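Local coordinates for coat protein (Sulfolobus turreted icosahedral virus, PDB 2BBD) that forms the icosahedral capsid of an archaeal virus as its major coat protein, probably through two jelly-roll domains, at residues Ala54-Pro57 against Tyr58-Val61; Val248-Ala251 against Ala252-Ala255. All coordinates share one frame; numbering follows the deposited sequence.

Contact 1 of 2, residues Ala54-Pro57 against Tyr58-Val61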
# COMPACT_ATOMS: atom_id res chain seq x y z
N ALA A 54 12.20 -2.59 -12.32
CA ALA A 54 11.26 -2.36 -11.24
C ALA A 54 11.76 -1.10 -10.53
O ALA A 54 12.95 -0.81 -10.53
CB ALA A 54 11.29 -3.55 -10.29
N PRO A 55 10.86 -0.35 -9.88
CA PRO A 55 9.42 -0.55 -9.71
C PRO A 55 8.49 -0.23 -10.90
O PRO A 55 7.28 -0.12 -10.72
CB PRO A 55 9.11 0.29 -8.47
CG PRO A 55 9.98 1.47 -8.68
CD PRO A 55 11.30 0.85 -9.14
N PHE A 56 9.04 -0.06 -12.10
CA PHE A 56 8.18 0.17 -13.25
C PHE A 56 7.46 -1.17 -13.43
O PHE A 56 8.05 -2.23 -13.18
CB PHE A 56 9.01 0.50 -14.50
CG PHE A 56 8.23 0.38 -15.80
CD1 PHE A 56 8.08 -0.85 -16.43
CD2 PHE A 56 7.61 1.50 -16.37
CE1 PHE A 56 7.33 -0.98 -17.60
CE2 PHE A 56 6.86 1.38 -17.54
CZ PHE A 56 6.71 0.13 -18.16
N PRO A 57 6.20 -1.16 -13.87
CA PRO A 57 5.33 -0.04 -14.23
C PRO A 57 4.53 0.62 -13.09
O PRO A 57 3.82 1.60 -13.32
CB PRO A 57 4.43 -0.66 -15.30
CG PRO A 57 4.18 -2.03 -14.74
CD PRO A 57 5.56 -2.45 -14.20
N TYR A 58 4.66 0.10 -11.87
CA TYR A 58 3.92 0.67 -10.74
C TYR A 58 4.23 2.13 -10.47
O TYR A 58 3.36 2.86 -10.00
CB TYR A 58 4.16 -0.14 -9.46
CG TYR A 58 3.58 -1.53 -9.51
CD1 TYR A 58 2.22 -1.73 -9.75
CD2 TYR A 58 4.38 -2.64 -9.29
CE1 TYR A 58 1.68 -3.01 -9.78
CE2 TYR A 58 3.86 -3.93 -9.31
CZ TYR A 58 2.51 -4.10 -9.56
OH TYR A 58 1.99 -5.37 -9.56
N ASN A 59 5.47 2.55 -10.75
CA ASN A 59 5.82 3.94 -10.51
C ASN A 59 5.29 4.92 -11.57
O ASN A 59 5.70 6.08 -11.63
CB ASN A 59 7.34 4.11 -10.34
CG ASN A 59 8.12 3.77 -11.59
OD1 ASN A 59 7.57 3.38 -12.61
ND2 ASN A 59 9.44 3.91 -11.50
N LEU A 60 4.38 4.44 -12.42
CA LEU A 60 3.75 5.32 -13.40
C LEU A 60 2.73 6.17 -12.62
O LEU A 60 2.14 7.12 -13.16
CB LEU A 60 3.06 4.53 -14.51
CG LEU A 60 4.00 3.90 -15.54
CD1 LEU A 60 3.18 3.19 -16.61
CD2 LEU A 60 4.87 4.98 -16.18
N VAL A 61 2.51 5.78 -11.36
CA VAL A 61 1.65 6.54 -10.46
C VAL A 61 2.60 6.91 -9.34
O VAL A 61 3.25 6.03 -8.76
CB VAL A 61 0.47 5.72 -9.86
CG1 VAL A 61 -0.05 6.41 -8.61
CG2 VAL A 61 -0.69 5.63 -10.87
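A proline-rich turn containing a short 3-10 segment at 58-60 brings P55 and P57 back against N59 and L60. Its backbone closes through two overlapping bonds: N59 N gives its hydrogen to P55 O at 3.2 Å, and L60 N to P57 O at 3.0 Å. The peptides A54-P55 and F56-P57 are both cis, so the chain bends sharply twice just before the 3-10 segment. The second bend folds P57 over the phenyl group of F56, with CB of P57 3.6 Å above the centre of the F56 ring in a CH-pi arrangement. This turn lies in the loop that leads into strand 61-68 of the eight-stranded sheet, packed on strands 29-43 and 108-123. N59 bends back over it: with CG set between its own backbone N and carbonyl carbon (chi1 64°), the amide reaches the start of the turn. There OD1 of N59 comes within 3.3 Å of F56 CA, while ND2 of N59 lies 3.8 Å from P55 CG. L60 extends its CD1 branch to F56 CE2 at 4.2 Å and also meets the CB of P57. CB of Y58 lies 3.4 Å from P55 O, and the Y58 side chain carries its ring to W116, its hydroxyl hydrogen-bonding with N94.

Contact 2 of 2, residues Val248-Ala251 against Ala252-Ala255; sequences VSWA and ALQA
From S249 onward the backbone passes from strand into helix, and the first turns are joined by i to i+4 bonds from L253 N to S249 O, Q254 N to W250 O and A255 N to A251 O; the middle one, Q254 N to W250 O, is the shortest, at 2.8 Å. S249 is the N-cap. Its hydroxyl, turned between the backbone N and the carbonyl carbon (chi1 63°), takes the hydrogen of A252 N at 3.0 Å and so satisfies an amide in the first turn. The residue before the cap, V248, reaches over the same turn. Its CG1, pointing away from the backbone N (chi1 174°), presses on A252 CB at 3.3 Å, a close approach for two methyl carbons, and lies 4.3 Å from CB of L253, the pairing of a hydrophobic staple. Further round, W250 meets two side chains. The CD2 methyl of L253 sits 4.0 Å from CZ3 on the six-membered part of the W250 indole, whereas the Q254 amide lies by the pyrrole part, its plane turned 38° from the ring. NE2 of Q254 and NE1 of W250, 3.4 Å apart, are both donors; NE2 instead bonds to the carbonyls of S267 and S270. The helix thus continues directly from edge strand 243-249 of the four-stranded sheet, whose neighbour 230-237 receives W250 and L253 through P230 and Y233, while A271, I273 and Y278 of strand 270-284 in the eight-stranded sheet meet W250, L253 and V248.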
# COMPACT_ATOMS: atom_id res chain seq x y z
N VAL A 248 15.44 -11.09 12.53
CA VAL A 248 15.55 -12.08 11.46
C VAL A 248 16.42 -11.58 10.32
O VAL A 248 16.63 -10.38 10.18
CB VAL A 248 14.13 -12.41 10.91
CG1 VAL A 248 14.22 -13.32 9.70
CG2 VAL A 248 13.29 -13.06 11.99
N SER A 249 16.92 -12.51 9.52
CA SER A 249 17.73 -12.14 8.37
C SER A 249 16.74 -11.82 7.26
O SER A 249 15.61 -12.30 7.28
CB SER A 249 18.62 -13.31 7.94
OG SER A 249 17.81 -14.41 7.53
N TRP A 250 17.17 -11.03 6.29
CA TRP A 250 16.29 -10.67 5.20
C TRP A 250 15.89 -11.93 4.43
O TRP A 250 14.73 -12.08 4.04
CB TRP A 250 17.00 -9.67 4.29
CG TRP A 250 16.07 -8.86 3.44
CD1 TRP A 250 15.95 -8.92 2.08
CD2 TRP A 250 15.19 -7.83 3.88
NE1 TRP A 250 15.04 -7.98 1.65
CE2 TRP A 250 14.56 -7.29 2.73
CE3 TRP A 250 14.87 -7.30 5.14
CZ2 TRP A 250 13.64 -6.25 2.80
CZ3 TRP A 250 13.95 -6.26 5.21
CH2 TRP A 250 13.34 -5.75 4.04
N ALA A 251 16.84 -12.83 4.22
CA ALA A 251 16.57 -14.07 3.50
C ALA A 251 15.52 -14.90 4.21
O ALA A 251 14.65 -15.51 3.57
CB ALA A 251 17.85 -14.87 3.32
N ALA A 252 15.58 -14.94 5.53
CA ALA A 252 14.61 -15.71 6.30
C ALA A 252 13.24 -15.05 6.23
O ALA A 252 12.22 -15.73 6.24
CB ALA A 252 15.06 -15.84 7.75
N LEU A 253 13.23 -13.73 6.17
CA LEU A 253 11.98 -13.00 6.09
C LEU A 253 11.36 -13.28 4.72
O LEU A 253 10.17 -13.59 4.61
CB LEU A 253 12.26 -11.51 6.30
CG LEU A 253 11.11 -10.54 6.55
CD1 LEU A 253 10.25 -11.01 7.73
CD2 LEU A 253 11.71 -9.16 6.81
N GLN A 254 12.18 -13.20 3.67
CA GLN A 254 11.70 -13.46 2.32
C GLN A 254 11.24 -14.91 2.17
O GLN A 254 10.33 -15.20 1.39
CB GLN A 254 12.77 -13.14 1.27
CG GLN A 254 13.28 -11.70 1.29
CD GLN A 254 13.97 -11.29 -0.01
OE1 GLN A 254 14.82 -12.01 -0.53
NE2 GLN A 254 13.61 -10.12 -0.53
N ALA A 255 11.87 -15.82 2.92
CA ALA A 255 11.49 -17.23 2.86
C ALA A 255 10.11 -17.39 3.49
O ALA A 255 9.29 -18.17 3.03
CB ALA A 255 12.51 -18.08 3.61

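How the contacts relate
Along the chain the two contacts come in series, neither nesting nor crossing, and each is a local contact within one continuous run of chain. Contact 1 comes first, after strand 49-50, and closes the loop that delivers the chain into strand 61-68. Nearly two hundred residues later, contact 2 marks the change from strand 243-249 to helix 250-261. Their centres are 25 Å apart and their nearest atoms about 12 Å, so they do not touch. Contact 1 ties the start of strand 61-68 to strands 29-43 and 108-123 of the five-stranded sheet; contact 2 joins the four-stranded sheet to strand 270-284, at the far edge of the eight-stranded sheet.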